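PDB 5V9X: ATP-dependent DNA helicase from Mycobacterium smegmatis, which unwinds RNA:DNA hybrids with 3'-to-5' polarity, using ATP hydrolysis and probably tracking along single-stranded DNA. Local coordinates for residues Val188-Val193 and Arg237-Gln242; Leu504-Gly509 and Phe821-Glu826; Ala635-Leu640 and Gln667-Gln672. All blocks are in the same frame, centred on the assembly; numbering follows the deposited sequence.

How the contacts relate
Following the chain from its N terminus, contact 1 comes first and closes a loop of 43 residues inside the nucleotide-binding helicase domain, tying strand 187-191 and the turn after it to helix 232-240. Contact 2 then opens in helix 497-508 and closes only 311 residues later, at the start of helix 822-835, so it joins the winged-helix region to the DEAD/H-associated region. Contact 3, between helices 627-640 and 661-676, closes a short loop of 26 residues nested within that of contact 2. None of the three touches another: contacts 1 and 2 have centres 28 Å apart, while contact 3 lies on the opposite side of the chain's centre from contact 1.

Contact 1: residues Val188-Val193 and Arg237-Gln242; sequences VIVDEV and RFLSGQ
Leu239, which with Val193 loses the most surface to this contact, extends from the last turn of helix 232-240 toward strand 187-191 and lays its CD1 against Val190. Leu239 CD1 is 4.0 Å from both CB and CG2 of Val190, a broadside meeting in which the two side chains run past each other in opposite directions. Val190 CG2 is the branch that stands anti to the carbonyl carbon of its own residue. Val193 has its CA nearest that of Leu239, 7.5 Å away, yet its side chain meets Phe238 instead.

Phe238, one residue back on the helix, receives Val193 at the edge of its ring. Val193 CG2 sits close to the ring plane, 3.8 Å from Phe238 CD2, with CE2 only slightly farther. The methyl reaches this edge because it is anti to the backbone N of Val193, while CG1 (chi1 63°) takes the place between N and the carbonyl carbon. All four residues are buried and apolar: one compact beta-branched valine comes from the strand and one from the turn that follows it, and the longer Leu239 and Phe238 span the distance to them.

Ala206 of helix 200-213 also packs on Phe238, whereas Ser240 OG bonds to Asn64 and Thr245, and Gly241, with positive phi, takes the chain out of the helix. Asp191 OD2 is held by Tyr102 OH, and Glu192 touches the bound ATP analogue. Residues 191-194 read DEVH, which fits the DEAH box (Walker B, motif II) at the C-terminal end of a central strand in a RecA-like parallel sheet, with helix 232-240 packed against Val190 and Val193.

Contact 2: residues Leu504-Gly509 and Phe821-Glu826; sequences LDLLSG and FPIVLE
Phe821, whose ring meets Leu506 across the contact, also occupies the N-cap position of helix 822-835; its carbonyl O accepts a hydrogen bond from Leu825 N at 2.9 Å, one of the first of that helix. Pro822 suits the next place, because the first turn has no need of its missing N-H.

Leu506 is the hub of the apolar contact, and both of its methyls are used. CD2 lies over one face of the Phe821 ring as a CH-pi contact, 4.1 Å from the centroid and 25° off the ring normal, displaced toward the rim. The same methyl rests on Pro822, 3.9 Å from CD, and on Ile823, 3.7 Å from CG1. Leu506 CD1 sits just outside the rim, 3.5 Å from Phe821 CZ and CE1. A chi1 of -176° directs CG of Leu506 away from the backbone N and out toward Phe821 and Ile823, whose side chains it crosses at about a right angle.

Leu789 adds to the apolar surroundings of Leu506 and Ile823, and Ala815 of helix 801-815 touches Phe821. The result is an apolar interface in which a leucine of helix 497-508 packs on the N-terminal end of helix 822-835, joining the winged-helix and DEAD/H-associated regions of an Lhr-type helicase.

Contact 3: residues Ala635-Leu640 and Gln667-Gln672; sequences AFTGEL and QLLREQ
Leu669 carries the contact between helices 627-640 and 661-676, reaching with its two methyls to residues nearly a turn apart on the facing helix. Leu669 CD2 meets the methyl of Thr637 (CG2) at 3.7 Å, the side chains passing at a slant. Leu669 CD1 comes against the other partner, 4.0 Å from Leu640 C. Because Leu640 CB is also near, 4.2 Å from Leu669 CD1, this methyl rests on backbone and the root of the side chain more than on the leucine tip. The forked end of a leucine suits this place, with one methyl for each partner.

Threonine suits its buried position at 637 because its methyl can pack while its hydroxyl is satisfied by its own helix. A chi1 of -59° puts OG1 beside the backbone N and leaves CG2 anti to that N, where it is offered to Leu669; OG1 bonds to the carbonyl O of Val633 one turn earlier. Leu640 CD1 also lies over the Phe636 ring, 3.5 Å above its plane and offset toward the rim.

Away from these buried residues the contact thins quickly. Glu639 is exposed and makes a salt bridge to Arg651, and Arg670, partly exposed, pairs with Glu674 along its own helix.

On the buried sides, helix 433-448 packs on Phe636 and Leu668, helix 645-653 on Leu640, and helix 865-870 on Leu668. Between the two helices the chain passes through strand 657-659, the edge strand beside 256-262 in the second parallel sheet.

Contact 1: residues Val188-Val193 and Arg237-Gln242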
ATOM      1  N   VAL A 188      16.072 -16.595   3.909  1.00 43.56           N
ATOM      2  CA  VAL A 188      15.023 -15.875   3.196  1.00 42.09           C
ATOM      3  C   VAL A 188      14.967 -14.458   3.747  1.00 49.75           C
ATOM      4  O   VAL A 188      14.658 -14.259   4.928  1.00 55.99           O
ATOM      5  CB  VAL A 188      13.652 -16.560   3.328  1.00 42.48           C
ATOM      6  CG1 VAL A 188      12.560 -15.658   2.778  1.00 38.44           C
ATOM      7  CG2 VAL A 188      13.657 -17.893   2.597  1.00 48.25           C
ATOM      8  N   ILE A 189      15.263 -13.480   2.897  1.00 46.56           N
ATOM      9  CA  ILE A 189      15.194 -12.069   3.255  1.00 40.66           C
ATOM     10  C   ILE A 189      13.909 -11.496   2.678  1.00 41.73           C
ATOM     11  O   ILE A 189      13.652 -11.620   1.473  1.00 44.06           O
ATOM     12  CB  ILE A 189      16.422 -11.299   2.738  1.00 36.02           C
ATOM     13  CG1 ILE A 189      17.716 -11.975   3.196  1.00 33.24           C
ATOM     14  CG2 ILE A 189      16.379  -9.850   3.205  1.00 31.67           C
ATOM     15  CD1 ILE A 189      18.970 -11.303   2.679  1.00 31.91           C
ATOM     16  N   VAL A 190      13.095 -10.884   3.530  1.00 41.61           N
ATOM     17  CA  VAL A 190      11.865 -10.223   3.119  1.00 40.54           C
ATOM     18  C   VAL A 190      12.064  -8.737   3.378  1.00 42.59           C
ATOM     19  O   VAL A 190      11.860  -8.253   4.497  1.00 46.49           O
ATOM     20  CB  VAL A 190      10.636 -10.768   3.854  1.00 40.70           C
ATOM     21  CG1 VAL A 190       9.388  -9.996   3.447  1.00 36.99           C
ATOM     22  CG2 VAL A 190      10.461 -12.250   3.563  1.00 41.68           C
ATOM     23  N   ASP A 191      12.473  -8.013   2.341  1.00 40.27           N
ATOM     24  CA  ASP A 191      12.723  -6.583   2.448  1.00 41.04           C
ATOM     25  C   ASP A 191      11.411  -5.812   2.382  1.00 38.54           C
ATOM     26  O   ASP A 191      10.468  -6.211   1.694  1.00 46.98           O
ATOM     27  CB  ASP A 191      13.656  -6.125   1.332  1.00 44.85           C
ATOM     28  CG  ASP A 191      14.461  -4.901   1.704  1.00 49.10           C
ATOM     29  OD1 ASP A 191      14.046  -4.170   2.628  1.00 49.75           O
ATOM     30  OD2 ASP A 191      15.510  -4.671   1.068  1.00 49.83           O
ATOM     31  N   GLU A 192      11.366  -4.694   3.104  1.00 40.83           N
ATOM     32  CA  GLU A 192      10.183  -3.838   3.168  1.00 47.01           C
ATOM     33  C   GLU A 192       8.950  -4.643   3.574  1.00 47.76           C
ATOM     34  O   GLU A 192       7.898  -4.589   2.933  1.00 47.01           O
ATOM     35  CB  GLU A 192       9.958  -3.111   1.841  1.00 49.78           C
ATOM     36  CG  GLU A 192      11.199  -2.436   1.276  1.00 51.22           C
ATOM     37  CD  GLU A 192      11.780  -1.385   2.204  1.00 56.02           C
ATOM     38  OE1 GLU A 192      11.032  -0.846   3.051  1.00 58.12           O
ATOM     39  OE2 GLU A 192      12.990  -1.095   2.085  1.00 57.33           O
ATOM     40  N   VAL A 193       9.094  -5.399   4.665  1.00 49.93           N
ATOM     41  CA  VAL A 193       8.057  -6.337   5.080  1.00 48.60           C
ATOM     42  C   VAL A 193       6.765  -5.627   5.476  1.00 48.51           C
ATOM     43  O   VAL A 193       5.688  -6.235   5.435  1.00 52.36           O
ATOM     44  CB  VAL A 193       8.598  -7.220   6.224  1.00 44.67           C
ATOM     45  CG1 VAL A 193       8.919  -6.377   7.446  1.00 44.03           C
ATOM     46  CG2 VAL A 193       7.623  -8.340   6.563  1.00 45.89           C
ATOM     47  N   ARG A 237       5.367 -11.361  13.759  1.00 47.04           N
ATOM     48  CA  ARG A 237       4.500 -12.526  13.636  1.00 43.71           C
ATOM     49  C   ARG A 237       4.165 -12.818  12.178  1.00 45.33           C
ATOM     50  O   ARG A 237       4.024 -13.986  11.795  1.00 50.50           O
ATOM     51  CB  ARG A 237       3.221 -12.316  14.446  1.00 43.17           C
ATOM     52  CG  ARG A 237       2.441 -13.592  14.712  1.00 46.02           C
ATOM     53  CD  ARG A 237       1.153 -13.314  15.472  1.00 45.38           C
ATOM     54  NE  ARG A 237       0.130 -12.719  14.618  1.00 46.10           N
ATOM     55  CZ  ARG A 237      -0.632 -13.415  13.779  1.00 50.15           C
ATOM     56  NH1 ARG A 237      -0.479 -14.729  13.680  1.00 55.49           N
ATOM     57  NH2 ARG A 237      -1.546 -12.801  13.038  1.00 44.18           N
ATOM     58  N   PHE A 238       4.029 -11.779  11.351  1.00 37.68           N
ATOM     59  CA  PHE A 238       3.807 -12.012   9.931  1.00 39.04           C
ATOM     60  C   PHE A 238       5.022 -12.660   9.286  1.00 46.48           C
ATOM     61  O   PHE A 238       4.883 -13.581   8.473  1.00 51.30           O
ATOM     62  CB  PHE A 238       3.468 -10.706   9.214  1.00 38.07           C
ATOM     63  CG  PHE A 238       3.448 -10.836   7.716  1.00 38.64           C
ATOM     64  CD1 PHE A 238       2.334 -11.343   7.071  1.00 34.21           C
ATOM     65  CD2 PHE A 238       4.548 -10.474   6.956  1.00 43.61           C
ATOM     66  CE1 PHE A 238       2.310 -11.477   5.701  1.00 32.59           C
ATOM     67  CE2 PHE A 238       4.533 -10.608   5.579  1.00 46.95           C
ATOM     68  CZ  PHE A 238       3.410 -11.112   4.954  1.00 43.37           C
ATOM     69  N   LEU A 239       6.222 -12.190   9.638  1.00 47.84           N
ATOM     70  CA  LEU A 239       7.437 -12.675   8.993  1.00 43.96           C
ATOM     71  C   LEU A 239       7.694 -14.143   9.309  1.00 42.82           C
ATOM     72  O   LEU A 239       8.005 -14.928   8.407  1.00 44.63           O
ATOM     73  CB  LEU A 239       8.629 -11.816   9.421  1.00 41.24           C
ATOM     74  CG  LEU A 239      10.033 -12.311   9.071  1.00 40.76           C
ATOM     75  CD1 LEU A 239      10.263 -12.299   7.569  1.00 40.34           C
ATOM     76  CD2 LEU A 239      11.084 -11.480   9.786  1.00 33.40           C
ATOM     77  N   SER A 240       7.555 -14.540  10.574  1.00 42.98           N
ATOM     78  CA  SER A 240       7.955 -15.874  11.001  1.00 47.81           C
ATOM     79  C   SER A 240       6.792 -16.835  11.204  1.00 47.71           C
ATOM     80  O   SER A 240       7.023 -18.045  11.283  1.00 50.51           O
ATOM     81  CB  SER A 240       8.759 -15.796  12.301  1.00 51.76           C
ATOM     82  OG  SER A 240       9.864 -14.919  12.170  1.00 57.64           O
ATOM     83  N   GLY A 241       5.560 -16.342  11.292  1.00 54.60           N
ATOM     84  CA  GLY A 241       4.445 -17.211  11.606  1.00 61.02           C
ATOM     85  C   GLY A 241       4.526 -17.747  13.020  1.00 67.08           C
ATOM     86  O   GLY A 241       4.463 -16.979  13.985  1.00 59.05           O
ATOM     87  N   GLN A 242       4.683 -19.065  13.160  1.00 81.18           N
ATOM     88  CA  GLN A 242       4.755 -19.672  14.483  1.00 84.17           C
ATOM     89  C   GLN A 242       6.165 -19.678  15.058  1.00 82.31           C
ATOM     90  O   GLN A 242       6.322 -19.824  16.274  1.00 84.11           O
ATOM     91  CB  GLN A 242       4.218 -21.104  14.441  1.00 89.07           C
ATOM     92  CG  GLN A 242       2.808 -21.225  13.887  1.00 96.98           C
ATOM     93  CD  GLN A 242       1.814 -20.331  14.606  1.00102.92           C
ATOM     94  OE1 GLN A 242       1.920 -20.100  15.813  1.00107.50           O
ATOM     95  NE2 GLN A 242       0.839 -19.822  13.864  1.00102.18           N
TER

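Contact 2: residues Leu504-Gly509 and Phe821-Glu826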
ATOM      1  N   LEU A 504     -12.157 -26.258   0.393  1.00 72.88           N
ATOM      2  CA  LEU A 504     -11.838 -27.381  -0.485  1.00 67.36           C
ATOM      3  C   LEU A 504     -13.084 -27.899  -1.193  1.00 68.42           C
ATOM      4  O   LEU A 504     -13.016 -28.324  -2.352  1.00 69.67           O
ATOM      5  CB  LEU A 504     -11.175 -28.506   0.310  1.00 61.27           C
ATOM      6  CG  LEU A 504      -9.911 -28.185   1.110  1.00 60.09           C
ATOM      7  CD1 LEU A 504      -9.261 -29.470   1.594  1.00 62.09           C
ATOM      8  CD2 LEU A 504      -8.934 -27.369   0.286  1.00 57.64           C
ATOM      9  N   ASP A 505     -14.230 -27.879  -0.509  1.00 69.51           N
ATOM     10  CA  ASP A 505     -15.479 -28.304  -1.135  1.00 74.06           C
ATOM     11  C   ASP A 505     -15.801 -27.438  -2.342  1.00 73.45           C
ATOM     12  O   ASP A 505     -16.141 -27.948  -3.417  1.00 75.27           O
ATOM     13  CB  ASP A 505     -16.626 -28.246  -0.126  1.00 77.87           C
ATOM     14  CG  ASP A 505     -16.395 -29.137   1.068  1.00 77.46           C
ATOM     15  OD1 ASP A 505     -15.618 -30.105   0.939  1.00 74.95           O
ATOM     16  OD2 ASP A 505     -16.989 -28.871   2.133  1.00 77.76           O
ATOM     17  N   LEU A 506     -15.705 -26.119  -2.175  1.00 67.96           N
ATOM     18  CA  LEU A 506     -16.006 -25.205  -3.270  1.00 63.11           C
ATOM     19  C   LEU A 506     -15.069 -25.434  -4.449  1.00 64.76           C
ATOM     20  O   LEU A 506     -15.505 -25.439  -5.606  1.00 64.17           O
ATOM     21  CB  LEU A 506     -15.918 -23.765  -2.769  1.00 59.72           C
ATOM     22  CG  LEU A 506     -16.283 -22.641  -3.733  1.00 63.28           C
ATOM     23  CD1 LEU A 506     -17.559 -22.977  -4.482  1.00 66.69           C
ATOM     24  CD2 LEU A 506     -16.444 -21.354  -2.947  1.00 62.85           C
ATOM     25  N   LEU A 507     -13.780 -25.641  -4.173  1.00 69.24           N
ATOM     26  CA  LEU A 507     -12.823 -25.931  -5.234  1.00 67.31           C
ATOM     27  C   LEU A 507     -13.062 -27.288  -5.878  1.00 67.26           C
ATOM     28  O   LEU A 507     -12.590 -27.519  -6.996  1.00 64.77           O
ATOM     29  CB  LEU A 507     -11.396 -25.865  -4.689  1.00 61.85           C
ATOM     30  CG  LEU A 507     -10.866 -24.483  -4.313  1.00 61.20           C
ATOM     31  CD1 LEU A 507      -9.510 -24.599  -3.637  1.00 63.34           C
ATOM     32  CD2 LEU A 507     -10.773 -23.604  -5.548  1.00 58.95           C
ATOM     33  N   SER A 508     -13.782 -28.188  -5.207  1.00 69.45           N
ATOM     34  CA  SER A 508     -13.990 -29.546  -5.698  1.00 77.00           C
ATOM     35  C   SER A 508     -15.448 -29.785  -6.077  1.00 82.01           C
ATOM     36  O   SER A 508     -15.757 -29.934  -7.261  1.00 79.93           O
ATOM     37  CB  SER A 508     -13.518 -30.561  -4.655  1.00 82.65           C
ATOM     38  OG  SER A 508     -13.721 -31.887  -5.113  1.00 92.16           O
ATOM     39  N   GLY A 509     -16.358 -29.836  -5.106  1.00 86.85           N
ATOM     40  CA  GLY A 509     -17.741 -30.165  -5.400  1.00 86.74           C
ATOM     41  C   GLY A 509     -18.771 -29.376  -4.618  1.00 86.82           C
ATOM     42  O   GLY A 509     -18.671 -29.243  -3.394  1.00 83.29           O
ATOM     43  N   PHE A 821     -21.677 -19.691   1.752  1.00 90.59           N
ATOM     44  CA  PHE A 821     -20.791 -19.783   0.598  1.00 79.39           C
ATOM     45  C   PHE A 821     -19.459 -19.110   0.914  1.00 73.62           C
ATOM     46  O   PHE A 821     -19.443 -17.916   1.252  1.00 71.96           O
ATOM     47  CB  PHE A 821     -21.454 -19.131  -0.613  1.00 78.44           C
ATOM     48  CG  PHE A 821     -20.835 -19.505  -1.929  1.00 78.28           C
ATOM     49  CD1 PHE A 821     -21.026 -20.770  -2.464  1.00 79.55           C
ATOM     50  CD2 PHE A 821     -20.082 -18.587  -2.643  1.00 72.43           C
ATOM     51  CE1 PHE A 821     -20.465 -21.114  -3.679  1.00 77.10           C
ATOM     52  CE2 PHE A 821     -19.520 -18.925  -3.858  1.00 72.28           C
ATOM     53  CZ  PHE A 821     -19.712 -20.190  -4.377  1.00 75.44           C
ATOM     54  N   PRO A 822     -18.334 -19.828   0.834  1.00 70.46           N
ATOM     55  CA  PRO A 822     -17.056 -19.256   1.294  1.00 66.63           C
ATOM     56  C   PRO A 822     -16.671 -17.940   0.635  1.00 66.06           C
ATOM     57  O   PRO A 822     -15.983 -17.128   1.268  1.00 69.00           O
ATOM     58  CB  PRO A 822     -16.050 -20.367   0.967  1.00 66.75           C
ATOM     59  CG  PRO A 822     -16.853 -21.618   1.045  1.00 70.42           C
ATOM     60  CD  PRO A 822     -18.215 -21.260   0.509  1.00 70.50           C
ATOM     61  N   ILE A 823     -17.084 -17.695  -0.610  1.00 64.31           N
ATOM     62  CA  ILE A 823     -16.761 -16.416  -1.236  1.00 62.56           C
ATOM     63  C   ILE A 823     -17.597 -15.298  -0.624  1.00 61.94           C
ATOM     64  O   ILE A 823     -17.099 -14.190  -0.392  1.00 59.27           O
ATOM     65  CB  ILE A 823     -16.944 -16.497  -2.761  1.00 63.46           C
ATOM     66  CG1 ILE A 823     -16.107 -17.642  -3.327  1.00 65.69           C
ATOM     67  CG2 ILE A 823     -16.527 -15.189  -3.417  1.00 52.97           C
ATOM     68  CD1 ILE A 823     -14.632 -17.514  -3.027  1.00 60.66           C
ATOM     69  N   VAL A 824     -18.875 -15.570  -0.345  1.00 62.54           N
ATOM     70  CA  VAL A 824     -19.704 -14.590   0.354  1.00 63.74           C
ATOM     71  C   VAL A 824     -19.127 -14.299   1.734  1.00 67.91           C
ATOM     72  O   VAL A 824     -19.024 -13.139   2.150  1.00 69.49           O
ATOM     73  CB  VAL A 824     -21.160 -15.081   0.444  1.00 62.01           C
ATOM     74  CG1 VAL A 824     -21.991 -14.122   1.281  1.00 58.80           C
ATOM     75  CG2 VAL A 824     -21.755 -15.230  -0.945  1.00 64.95           C
ATOM     76  N   LEU A 825     -18.738 -15.350   2.460  1.00 66.59           N
ATOM     77  CA  LEU A 825     -18.147 -15.170   3.784  1.00 62.38           C
ATOM     78  C   LEU A 825     -16.905 -14.289   3.717  1.00 67.23           C
ATOM     79  O   LEU A 825     -16.732 -13.374   4.531  1.00 69.57           O
ATOM     80  CB  LEU A 825     -17.801 -16.528   4.395  1.00 56.39           C
ATOM     81  CG  LEU A 825     -18.925 -17.534   4.644  1.00 57.44           C
ATOM     82  CD1 LEU A 825     -18.353 -18.836   5.183  1.00 55.96           C
ATOM     83  CD2 LEU A 825     -19.959 -16.968   5.603  1.00 57.35           C
ATOM     84  N   GLU A 826     -16.029 -14.549   2.744  1.00 66.58           N
ATOM     85  CA  GLU A 826     -14.774 -13.808   2.665  1.00 59.69           C
ATOM     86  C   GLU A 826     -15.000 -12.376   2.197  1.00 55.58           C
ATOM     87  O   GLU A 826     -14.337 -11.450   2.681  1.00 55.96           O
ATOM     88  CB  GLU A 826     -13.791 -14.533   1.745  1.00 54.63           C
ATOM     89  CG  GLU A 826     -12.490 -13.783   1.504  1.00 54.00           C
ATOM     90  CD  GLU A 826     -11.782 -13.384   2.791  1.00 58.87           C
ATOM     91  OE1 GLU A 826     -11.903 -14.108   3.803  1.00 60.45           O
ATOM     92  OE2 GLU A 826     -11.098 -12.339   2.788  1.00 61.52           O
TER

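Contact 3: residues Ala635-Leu640 and Gln667-Gln672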
ATOM      1  N   ALA A 635      -7.531  16.979  15.415  1.00 60.49           N
ATOM      2  CA  ALA A 635      -6.813  17.636  16.502  1.00 57.84           C
ATOM      3  C   ALA A 635      -5.872  18.713  15.979  1.00 55.65           C
ATOM      4  O   ALA A 635      -5.621  19.707  16.672  1.00 56.94           O
ATOM      5  CB  ALA A 635      -6.042  16.601  17.321  1.00 51.97           C
ATOM      6  N   PHE A 636      -5.341  18.535  14.768  1.00 51.30           N
ATOM      7  CA  PHE A 636      -4.536  19.583  14.151  1.00 55.36           C
ATOM      8  C   PHE A 636      -5.405  20.755  13.720  1.00 60.74           C
ATOM      9  O   PHE A 636      -5.043  21.917  13.935  1.00 65.67           O
ATOM     10  CB  PHE A 636      -3.763  19.010  12.959  1.00 53.50           C
ATOM     11  CG  PHE A 636      -3.111  20.053  12.086  1.00 56.36           C
ATOM     12  CD1 PHE A 636      -1.802  20.446  12.311  1.00 55.94           C
ATOM     13  CD2 PHE A 636      -3.801  20.623  11.024  1.00 55.27           C
ATOM     14  CE1 PHE A 636      -1.200  21.398  11.502  1.00 54.09           C
ATOM     15  CE2 PHE A 636      -3.203  21.577  10.217  1.00 53.59           C
ATOM     16  CZ  PHE A 636      -1.901  21.963  10.455  1.00 52.01           C
ATOM     17  N   THR A 637      -6.550  20.469  13.096  1.00 60.69           N
ATOM     18  CA  THR A 637      -7.426  21.535  12.623  1.00 58.82           C
ATOM     19  C   THR A 637      -7.975  22.346  13.788  1.00 58.29           C
ATOM     20  O   THR A 637      -7.968  23.582  13.759  1.00 54.14           O
ATOM     21  CB  THR A 637      -8.566  20.947  11.792  1.00 57.65           C
ATOM     22  OG1 THR A 637      -8.024  20.234  10.673  1.00 60.96           O
ATOM     23  CG2 THR A 637      -9.483  22.051  11.289  1.00 52.22           C
ATOM     24  N   GLY A 638      -8.455  21.663  14.828  1.00 59.17           N
ATOM     25  CA  GLY A 638      -8.968  22.372  15.988  1.00 60.41           C
ATOM     26  C   GLY A 638      -7.909  23.221  16.665  1.00 66.19           C
ATOM     27  O   GLY A 638      -8.146  24.386  16.991  1.00 69.14           O
ATOM     28  N   GLU A 639      -6.719  22.650  16.872  1.00 70.50           N
ATOM     29  CA  GLU A 639      -5.667  23.365  17.590  1.00 72.13           C
ATOM     30  C   GLU A 639      -5.262  24.638  16.860  1.00 75.74           C
ATOM     31  O   GLU A 639      -5.259  25.728  17.446  1.00 82.57           O
ATOM     32  CB  GLU A 639      -4.451  22.460  17.793  1.00 73.17           C
ATOM     33  CG  GLU A 639      -3.292  23.161  18.489  1.00 82.67           C
ATOM     34  CD  GLU A 639      -2.201  22.207  18.930  1.00 87.09           C
ATOM     35  OE1 GLU A 639      -1.113  22.221  18.318  1.00 86.82           O
ATOM     36  OE2 GLU A 639      -2.431  21.444  19.891  1.00 88.11           O
ATOM     37  N   LEU A 640      -4.918  24.524  15.576  1.00 70.79           N
ATOM     38  CA  LEU A 640      -4.407  25.679  14.849  1.00 68.29           C
ATOM     39  C   LEU A 640      -5.494  26.694  14.516  1.00 71.54           C
ATOM     40  O   LEU A 640      -5.176  27.865  14.282  1.00 74.17           O
ATOM     41  CB  LEU A 640      -3.691  25.229  13.575  1.00 62.24           C
ATOM     42  CG  LEU A 640      -2.243  24.769  13.788  1.00 62.55           C
ATOM     43  CD1 LEU A 640      -2.169  23.356  14.361  1.00 66.58           C
ATOM     44  CD2 LEU A 640      -1.439  24.877  12.503  1.00 59.71           C
ATOM     45  N   GLN A 667      -6.080  31.524   6.491  1.00 67.82           N
ATOM     46  CA  GLN A 667      -7.279  31.997   5.810  1.00 71.36           C
ATOM     47  C   GLN A 667      -8.316  30.889   5.685  1.00 74.30           C
ATOM     48  O   GLN A 667      -9.517  31.127   5.862  1.00 79.10           O
ATOM     49  CB  GLN A 667      -6.917  32.544   4.431  1.00 71.41           C
ATOM     50  CG  GLN A 667      -8.079  33.203   3.722  1.00 73.53           C
ATOM     51  CD  GLN A 667      -7.940  33.164   2.217  1.00 74.91           C
ATOM     52  OE1 GLN A 667      -6.958  32.646   1.685  1.00 75.91           O
ATOM     53  NE2 GLN A 667      -8.931  33.706   1.519  1.00 76.60           N
ATOM     54  N   LEU A 668      -7.870  29.668   5.380  1.00 70.10           N
ATOM     55  CA  LEU A 668      -8.793  28.544   5.251  1.00 63.05           C
ATOM     56  C   LEU A 668      -9.556  28.309   6.547  1.00 63.08           C
ATOM     57  O   LEU A 668     -10.784  28.177   6.545  1.00 65.70           O
ATOM     58  CB  LEU A 668      -8.026  27.285   4.844  1.00 56.13           C
ATOM     59  CG  LEU A 668      -8.798  25.967   4.854  1.00 55.99           C
ATOM     60  CD1 LEU A 668      -9.918  25.987   3.829  1.00 60.33           C
ATOM     61  CD2 LEU A 668      -7.856  24.806   4.600  1.00 51.08           C
ATOM     62  N   LEU A 669      -8.839  28.260   7.671  1.00 64.48           N
ATOM     63  CA  LEU A 669      -9.492  27.996   8.949  1.00 66.71           C
ATOM     64  C   LEU A 669     -10.341  29.179   9.393  1.00 70.26           C
ATOM     65  O   LEU A 669     -11.420  28.995   9.966  1.00 70.12           O
ATOM     66  CB  LEU A 669      -8.444  27.649  10.004  1.00 63.54           C
ATOM     67  CG  LEU A 669      -7.627  26.405   9.657  1.00 60.56           C
ATOM     68  CD1 LEU A 669      -6.526  26.172  10.677  1.00 66.19           C
ATOM     69  CD2 LEU A 669      -8.537  25.192   9.554  1.00 54.70           C
ATOM     70  N   ARG A 670      -9.871  30.402   9.137  1.00 74.33           N
ATOM     71  CA  ARG A 670     -10.674  31.582   9.445  1.00 73.27           C
ATOM     72  C   ARG A 670     -12.001  31.548   8.698  1.00 71.52           C
ATOM     73  O   ARG A 670     -13.069  31.708   9.299  1.00 73.10           O
ATOM     74  CB  ARG A 670      -9.893  32.854   9.107  1.00 71.34           C
ATOM     75  CG  ARG A 670     -10.683  34.133   9.332  1.00 69.46           C
ATOM     76  CD  ARG A 670      -9.847  35.380   9.090  1.00 70.03           C
ATOM     77  NE  ARG A 670      -9.249  35.411   7.759  1.00 72.36           N
ATOM     78  CZ  ARG A 670      -9.918  35.680   6.640  1.00 76.18           C
ATOM     79  NH1 ARG A 670     -11.218  35.931   6.683  1.00 79.94           N
ATOM     80  NH2 ARG A 670      -9.284  35.691   5.475  1.00 74.28           N
ATOM     81  N   GLU A 671     -11.952  31.323   7.380  1.00 67.29           N
ATOM     82  CA  GLU A 671     -13.178  31.291   6.586  1.00 67.98           C
ATOM     83  C   GLU A 671     -14.093  30.151   7.015  1.00 68.39           C
ATOM     84  O   GLU A 671     -15.317  30.314   7.058  1.00 70.38           O
ATOM     85  CB  GLU A 671     -12.845  31.167   5.101  1.00 71.95           C
ATOM     86  CG  GLU A 671     -12.191  32.392   4.491  1.00 76.23           C
ATOM     87  CD  GLU A 671     -12.010  32.252   2.994  1.00 79.10           C
ATOM     88  OE1 GLU A 671     -12.892  31.653   2.342  1.00 79.12           O
ATOM     89  OE2 GLU A 671     -10.985  32.731   2.470  1.00 81.40           O
ATOM     90  N   GLN A 672     -13.521  28.982   7.318  1.00 67.98           N
ATOM     91  CA  GLN A 672     -14.336  27.882   7.823  1.00 70.30           C
ATOM     92  C   GLN A 672     -14.950  28.238   9.168  1.00 74.86           C
ATOM     93  O   GLN A 672     -16.105  27.893   9.445  1.00 76.38           O
ATOM     94  CB  GLN A 672     -13.499  26.610   7.939  1.00 66.88           C
ATOM     95  CG  GLN A 672     -14.304  25.394   8.366  1.00 62.19           C
ATOM     96  CD  GLN A 672     -15.375  25.032   7.357  1.00 58.53           C
ATOM     97  OE1 GLN A 672     -15.174  25.164   6.153  1.00 60.70           O
ATOM     98  NE2 GLN A 672     -16.524  24.584   7.846  1.00 57.48           N
TER